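PDB 2F2C: cyclin homolog from Herpesvirus saimiri, which is a viral D-type cyclin homolog that may contribute to cell transformation and rapid T-cell proliferation during latent infection of susceptible hosts. Local coordinates for residues V23-L34 with A149-L159. Residues are numbered along the deposited sequence; the frame is centred on the assembly and turned at random.
Sequences VLNNLKLRELLL and AVLATDFLIPL
A chi1 of 169° places CG1 of Val150 opposite its own amide nitrogen and points its two methyls to different targets on helix 21-31: CG1 meets the side chain of Leu27, CD2 at 4.0 Å, while CG2 lies against the backbone, 3.7 Å from Leu27 O. The same torsion class in Glu31 (chi1 -172°), followed by an extended chain, carries its carboxylate across to the Phe155 ring, where OE2 comes within 3.8 Å of CZ with the two planes 48° apart. That approach is oblique and makes no hydrogen bond; OE1 is held instead by Ser194 OG and Gly196 N.

Leu27 touches the most partners: Val150, Asp154, Phe155 and Pro158. Its CB comes within 3.7 Å of Phe155 CZ, its CD1 sits over one face of that ring and also packs on Pro158 CG, and its CD2 reaches Asp154 CB. The ring is met differently by Leu24, whose CD2 comes in at the edge, near the ring plane, 3.7 Å from CE2; Phe155 thus receives one leucine over a face and another at its edge. Leu24 CG further touches Pro158 CB at 4.0 Å. Beyond the helix end, Leu34 CD1 closes on Ala149 CB at 3.8 Å.

The turn 151-154, between Val150 and Phe155, is closed by Leu151 N donating to Asp154 OD2 (2.7 Å), tilted out of the carboxylate plane on its anti side, while OD1 is salt-bridged to Arg109.

Apolar packing therefore lays the N-terminal helix 21-31 against the turn leading into helix 156-162, consistent with the cyclin fold. Helix 195-208 touches Phe155 and Glu31, helix 218-228 adjoins Leu24 and Leu159, helix 72-83 meets Ala149, and a chain of another protein packs on Val23 and Arg30.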
ATOM      1  N   VAL A  23      -7.509   9.584  -7.974  1.00 69.34           N
ATOM      2  CA  VAL A  23      -7.130   8.209  -7.713  1.00 68.77           C
ATOM      3  C   VAL A  23      -7.342   7.378  -8.979  1.00 69.39           C
ATOM      4  O   VAL A  23      -6.485   6.578  -9.340  1.00 69.83           O
ATOM      5  CB  VAL A  23      -7.920   7.621  -6.479  1.00 69.33           C
ATOM      6  CG1 VAL A  23      -8.069   6.078  -6.530  1.00 67.17           C
ATOM      7  CG2 VAL A  23      -7.298   8.088  -5.144  1.00 67.99           C
ATOM      8  N   LEU A  24      -8.473   7.566  -9.659  1.00 69.55           N
ATOM      9  CA  LEU A  24      -8.743   6.867 -10.917  1.00 69.86           C
ATOM     10  C   LEU A  24      -7.686   7.253 -11.944  1.00 70.83           C
ATOM     11  O   LEU A  24      -7.199   6.410 -12.743  1.00 70.25           O
ATOM     12  CB  LEU A  24     -10.095   7.284 -11.476  1.00 69.55           C
ATOM     13  CG  LEU A  24     -10.984   6.236 -12.158  1.00 70.26           C
ATOM     14  CD1 LEU A  24     -11.996   6.918 -13.054  1.00 68.29           C
ATOM     15  CD2 LEU A  24     -10.215   5.164 -12.934  1.00 69.29           C
ATOM     16  N   ASN A  25      -7.358   8.551 -11.927  1.00 71.73           N
ATOM     17  CA  ASN A  25      -6.402   9.120 -12.850  1.00 72.45           C
ATOM     18  C   ASN A  25      -5.073   8.420 -12.673  1.00 72.07           C
ATOM     19  O   ASN A  25      -4.451   8.032 -13.675  1.00 72.00           O
ATOM     20  CB  ASN A  25      -6.220  10.611 -12.580  1.00 73.49           C
ATOM     21  CG  ASN A  25      -6.913  11.483 -13.601  1.00 75.53           C
ATOM     22  OD1 ASN A  25      -6.547  11.482 -14.794  1.00 79.20           O
ATOM     23  ND2 ASN A  25      -7.891  12.272 -13.139  1.00 75.67           N
ATOM     24  N   ASN A  26      -4.656   8.241 -11.406  1.00 70.76           N
ATOM     25  CA  ASN A  26      -3.351   7.657 -11.114  1.00 70.10           C
ATOM     26  C   ASN A  26      -3.302   6.167 -11.412  1.00 70.13           C
ATOM     27  O   ASN A  26      -2.243   5.625 -11.707  1.00 69.91           O
ATOM     28  CB  ASN A  26      -2.921   7.928  -9.676  1.00 69.69           C
ATOM     29  CG  ASN A  26      -2.712   9.401  -9.396  1.00 70.03           C
ATOM     30  OD1 ASN A  26      -1.904  10.078 -10.052  1.00 71.27           O
ATOM     31  ND2 ASN A  26      -3.433   9.912  -8.408  1.00 69.83           N
ATOM     32  N   LEU A  27      -4.454   5.509 -11.334  1.00 70.26           N
ATOM     33  CA  LEU A  27      -4.520   4.098 -11.606  1.00 70.93           C
ATOM     34  C   LEU A  27      -4.274   3.870 -13.089  1.00 71.60           C
ATOM     35  O   LEU A  27      -3.447   3.027 -13.460  1.00 71.66           O
ATOM     36  CB  LEU A  27      -5.862   3.515 -11.168  1.00 70.98           C
ATOM     37  CG  LEU A  27      -5.981   2.966  -9.745  1.00 70.75           C
ATOM     38  CD1 LEU A  27      -7.440   2.653  -9.436  1.00 72.59           C
ATOM     39  CD2 LEU A  27      -5.110   1.714  -9.520  1.00 69.55           C
ATOM     40  N   LYS A  28      -4.964   4.649 -13.926  1.00 72.12           N
ATOM     41  CA  LYS A  28      -4.711   4.653 -15.369  1.00 72.40           C
ATOM     42  C   LYS A  28      -3.250   4.964 -15.678  1.00 73.04           C
ATOM     43  O   LYS A  28      -2.664   4.366 -16.580  1.00 73.94           O
ATOM     44  CB  LYS A  28      -5.556   5.700 -16.071  1.00 71.90           C
ATOM     45  CG  LYS A  28      -7.046   5.484 -16.078  1.00 71.02           C
ATOM     46  CD  LYS A  28      -7.626   6.848 -16.356  1.00 71.52           C
ATOM     47  CE  LYS A  28      -8.952   6.846 -17.029  1.00 71.75           C
ATOM     48  NZ  LYS A  28      -8.969   7.983 -18.030  1.00 72.98           N
ATOM     49  N   LEU A  29      -2.663   5.909 -14.957  1.00 73.42           N
ATOM     50  CA  LEU A  29      -1.281   6.307 -15.223  1.00 73.91           C
ATOM     51  C   LEU A  29      -0.310   5.195 -14.872  1.00 74.52           C
ATOM     52  O   LEU A  29       0.511   4.815 -15.697  1.00 74.31           O
ATOM     53  CB  LEU A  29      -0.927   7.566 -14.438  1.00 74.08           C
ATOM     54  CG  LEU A  29      -0.467   8.777 -15.251  1.00 73.60           C
ATOM     55  CD1 LEU A  29      -0.535  10.051 -14.414  1.00 71.33           C
ATOM     56  CD2 LEU A  29       0.933   8.555 -15.843  1.00 74.53           C
ATOM     57  N   ARG A  30      -0.429   4.656 -13.657  1.00 75.66           N
ATOM     58  CA  ARG A  30       0.446   3.574 -13.183  1.00 76.41           C
ATOM     59  C   ARG A  30       0.191   2.273 -13.955  1.00 77.93           C
ATOM     60  O   ARG A  30       1.080   1.417 -14.090  1.00 77.95           O
ATOM     61  CB  ARG A  30       0.336   3.370 -11.669  1.00 76.12           C
ATOM     62  CG  ARG A  30       0.684   4.621 -10.815  1.00 75.77           C
ATOM     63  CD  ARG A  30       0.750   4.384  -9.302  1.00 74.92           C
ATOM     64  NE  ARG A  30      -0.213   3.365  -8.906  1.00 75.84           N
ATOM     65  CZ  ARG A  30      -1.413   3.597  -8.409  1.00 74.60           C
ATOM     66  NH1 ARG A  30      -1.826   4.827  -8.184  1.00 75.84           N
ATOM     67  NH2 ARG A  30      -2.201   2.584  -8.121  1.00 73.90           N
ATOM     68  N   GLU A  31      -1.014   2.137 -14.494  1.00 79.49           N
ATOM     69  CA  GLU A  31      -1.274   1.091 -15.477  1.00 81.83           C
ATOM     70  C   GLU A  31      -0.254   1.195 -16.641  1.00 82.12           C
ATOM     71  O   GLU A  31       0.325   0.182 -17.030  1.00 82.65           O
ATOM     72  CB  GLU A  31      -2.719   1.193 -15.963  1.00 81.34           C
ATOM     73  CG  GLU A  31      -3.222   0.076 -16.856  1.00 84.38           C
ATOM     74  CD  GLU A  31      -4.692   0.273 -17.249  1.00 85.25           C
ATOM     75  OE1 GLU A  31      -5.389  -0.706 -17.616  1.00 88.65           O
ATOM     76  OE2 GLU A  31      -5.172   1.428 -17.178  1.00 90.46           O
ATOM     77  N   LEU A  32       0.016   2.404 -17.159  1.00 82.51           N
ATOM     78  CA  LEU A  32       0.943   2.546 -18.298  1.00 83.02           C
ATOM     79  C   LEU A  32       2.385   2.150 -17.973  1.00 83.74           C
ATOM     80  O   LEU A  32       3.276   2.313 -18.806  1.00 83.76           O
ATOM     81  CB  LEU A  32       0.928   3.967 -18.901  1.00 82.76           C
ATOM     82  CG  LEU A  32      -0.371   4.682 -19.299  1.00 81.88           C
ATOM     83  CD1 LEU A  32      -0.058   6.064 -19.839  1.00 80.24           C
ATOM     84  CD2 LEU A  32      -1.196   3.894 -20.294  1.00 81.20           C
ATOM     85  N   LEU A  33       2.620   1.643 -16.768  1.00 84.67           N
ATOM     86  CA  LEU A  33       3.966   1.236 -16.373  1.00 85.82           C
ATOM     87  C   LEU A  33       4.286  -0.200 -16.790  1.00 86.41           C
ATOM     88  O   LEU A  33       5.249  -0.412 -17.511  1.00 87.14           O
ATOM     89  CB  LEU A  33       4.212   1.424 -14.865  1.00 85.90           C
ATOM     90  CG  LEU A  33       4.358   2.822 -14.249  1.00 85.99           C
ATOM     91  CD1 LEU A  33       4.158   2.725 -12.732  1.00 86.11           C
ATOM     92  CD2 LEU A  33       5.699   3.477 -14.573  1.00 85.25           C
ATOM     93  N   LEU A  34       3.494  -1.177 -16.361  1.00 87.07           N
ATOM     94  CA  LEU A  34       3.807  -2.583 -16.661  1.00 88.26           C
ATOM     95  C   LEU A  34       3.908  -2.892 -18.189  1.00 89.25           C
ATOM     96  O   LEU A  34       3.548  -2.040 -19.020  1.00 89.38           O
ATOM     97  CB  LEU A  34       2.919  -3.558 -15.854  1.00 87.98           C
ATOM     98  CG  LEU A  34       1.398  -3.788 -15.900  1.00 87.71           C
ATOM     99  CD1 LEU A  34       0.894  -4.051 -14.489  1.00 84.57           C
ATOM    100  CD2 LEU A  34       0.582  -2.672 -16.536  1.00 87.74           C
ATOM    101  N   ALA A 149       1.712  -3.897  -8.515  1.00 69.86           N
ATOM    102  CA  ALA A 149       1.167  -3.631  -9.871  1.00 70.22           C
ATOM    103  C   ALA A 149      -0.283  -3.159  -9.833  1.00 70.32           C
ATOM    104  O   ALA A 149      -1.009  -3.448  -8.895  1.00 70.82           O
ATOM    105  CB  ALA A 149       1.259  -4.875 -10.756  1.00 69.93           C
ATOM    106  N   VAL A 150      -0.728  -2.443 -10.854  1.00 70.62           N
ATOM    107  CA  VAL A 150      -2.150  -2.153 -10.921  1.00 71.09           C
ATOM    108  C   VAL A 150      -2.925  -3.458 -11.226  1.00 71.50           C
ATOM    109  O   VAL A 150      -2.655  -4.124 -12.221  1.00 71.55           O
ATOM    110  CB  VAL A 150      -2.477  -1.071 -11.951  1.00 70.75           C
ATOM    111  CG1 VAL A 150      -3.979  -1.000 -12.160  1.00 71.25           C
ATOM    112  CG2 VAL A 150      -1.969   0.262 -11.487  1.00 69.82           C
ATOM    113  N   LEU A 151      -3.861  -3.820 -10.350  1.00 71.68           N
ATOM    114  CA  LEU A 151      -4.642  -5.044 -10.509  1.00 72.07           C
ATOM    115  C   LEU A 151      -6.013  -4.717 -11.040  1.00 72.38           C
ATOM    116  O   LEU A 151      -6.633  -3.749 -10.583  1.00 72.59           O
ATOM    117  CB  LEU A 151      -4.835  -5.727  -9.161  1.00 71.90           C
ATOM    118  CG  LEU A 151      -3.554  -6.036  -8.429  1.00 71.90           C
ATOM    119  CD1 LEU A 151      -3.874  -6.739  -7.122  1.00 70.72           C
ATOM    120  CD2 LEU A 151      -2.730  -6.912  -9.344  1.00 72.16           C
ATOM    121  N   ALA A 152      -6.512  -5.544 -11.955  1.00 72.25           N
ATOM    122  CA  ALA A 152      -7.850  -5.340 -12.499  1.00 72.72           C
ATOM    123  C   ALA A 152      -8.734  -4.942 -11.332  1.00 73.02           C
ATOM    124  O   ALA A 152      -9.614  -4.094 -11.424  1.00 73.81           O
ATOM    125  CB  ALA A 152      -8.365  -6.607 -13.138  1.00 71.94           C
ATOM    126  N   THR A 153      -8.433  -5.523 -10.195  1.00 72.96           N
ATOM    127  CA  THR A 153      -9.338  -5.485  -9.107  1.00 72.87           C
ATOM    128  C   THR A 153      -9.307  -4.159  -8.346  1.00 73.05           C
ATOM    129  O   THR A 153     -10.244  -3.851  -7.614  1.00 73.34           O
ATOM    130  CB  THR A 153      -9.080  -6.725  -8.256  1.00 72.42           C
ATOM    131  OG1 THR A 153     -10.326  -7.170  -7.741  1.00 74.13           O
ATOM    132  CG2 THR A 153      -8.257  -6.427  -7.070  1.00 71.28           C
ATOM    133  N   ASP A 154      -8.253  -3.363  -8.554  1.00 73.08           N
ATOM    134  CA  ASP A 154      -8.112  -2.063  -7.898  1.00 73.02           C
ATOM    135  C   ASP A 154      -9.065  -1.034  -8.509  1.00 73.00           C
ATOM    136  O   ASP A 154      -9.321   0.022  -7.906  1.00 73.60           O
ATOM    137  CB  ASP A 154      -6.695  -1.495  -8.049  1.00 73.39           C
ATOM    138  CG  ASP A 154      -5.600  -2.358  -7.407  1.00 75.04           C
ATOM    139  OD1 ASP A 154      -5.675  -2.691  -6.191  1.00 73.62           O
ATOM    140  OD2 ASP A 154      -4.567  -2.680  -8.063  1.00 77.23           O
ATOM    141  N   PHE A 155      -9.556  -1.310  -9.716  1.00 72.29           N
ATOM    142  CA  PHE A 155     -10.405  -0.358 -10.413  1.00 71.53           C
ATOM    143  C   PHE A 155     -11.843  -0.373  -9.949  1.00 71.72           C
ATOM    144  O   PHE A 155     -12.494   0.660 -10.038  1.00 72.37           O
ATOM    145  CB  PHE A 155     -10.382  -0.581 -11.915  1.00 70.93           C
ATOM    146  CG  PHE A 155      -9.259   0.102 -12.613  1.00 70.22           C
ATOM    147  CD1 PHE A 155      -8.044  -0.552 -12.813  1.00 69.75           C
ATOM    148  CD2 PHE A 155      -9.415   1.386 -13.098  1.00 67.92           C
ATOM    149  CE1 PHE A 155      -7.012   0.079 -13.468  1.00 68.41           C
ATOM    150  CE2 PHE A 155      -8.377   2.016 -13.753  1.00 67.38           C
ATOM    151  CZ  PHE A 155      -7.177   1.370 -13.929  1.00 68.11           C
ATOM    152  N   LEU A 156     -12.340  -1.520  -9.470  1.00 71.60           N
ATOM    153  CA  LEU A 156     -13.769  -1.693  -9.101  1.00 71.63           C
ATOM    154  C   LEU A 156     -14.472  -0.493  -8.478  1.00 71.85           C
ATOM    155  O   LEU A 156     -15.479  -0.013  -8.997  1.00 72.04           O
ATOM    156  CB  LEU A 156     -13.953  -2.899  -8.193  1.00 71.53           C
ATOM    157  CG  LEU A 156     -13.821  -4.235  -8.923  1.00 72.14           C
ATOM    158  CD1 LEU A 156     -13.514  -5.303  -7.905  1.00 72.95           C
ATOM    159  CD2 LEU A 156     -15.074  -4.573  -9.720  1.00 69.88           C
ATOM    160  N   ILE A 157     -13.932   0.009  -7.379  1.00 72.11           N
ATOM    161  CA  ILE A 157     -14.638   1.032  -6.643  1.00 72.44           C
ATOM    162  C   ILE A 157     -14.554   2.402  -7.312  1.00 72.96           C
ATOM    163  O   ILE A 157     -15.601   3.062  -7.459  1.00 73.51           O
ATOM    164  CB  ILE A 157     -14.211   1.053  -5.150  1.00 72.87           C
ATOM    165  CG1 ILE A 157     -14.545  -0.299  -4.493  1.00 72.89           C
ATOM    166  CG2 ILE A 157     -14.873   2.227  -4.401  1.00 71.49           C
ATOM    167  CD1 ILE A 157     -16.040  -0.496  -4.207  1.00 74.57           C
ATOM    168  N   PRO A 158     -13.350   2.866  -7.681  1.00 72.73           N
ATOM    169  CA  PRO A 158     -13.224   4.087  -8.482  1.00 72.17           C
ATOM    170  C   PRO A 158     -14.140   4.128  -9.715  1.00 72.16           C
ATOM    171  O   PRO A 158     -14.693   5.191 -10.033  1.00 72.36           O
ATOM    172  CB  PRO A 158     -11.755   4.080  -8.890  1.00 71.79           C
ATOM    173  CG  PRO A 158     -11.090   3.457  -7.755  1.00 72.22           C
ATOM    174  CD  PRO A 158     -12.022   2.350  -7.294  1.00 72.68           C
ATOM    175  N   LEU A 159     -14.330   2.996 -10.391  1.00 71.86           N
ATOM    176  CA  LEU A 159     -15.263   2.968 -11.523  1.00 71.82           C
ATOM    177  C   LEU A 159     -16.699   3.158 -11.064  1.00 71.93           C
ATOM    178  O   LEU A 159     -17.424   3.981 -11.656  1.00 71.87           O
ATOM    179  CB  LEU A 159     -15.127   1.698 -12.377  1.00 71.88           C
ATOM    180  CG  LEU A 159     -13.830   1.574 -13.172  1.00 71.40           C
ATOM    181  CD1 LEU A 159     -13.867   0.342 -14.040  1.00 71.86           C
ATOM    182  CD2 LEU A 159     -13.600   2.823 -14.000  1.00 70.06           C
TER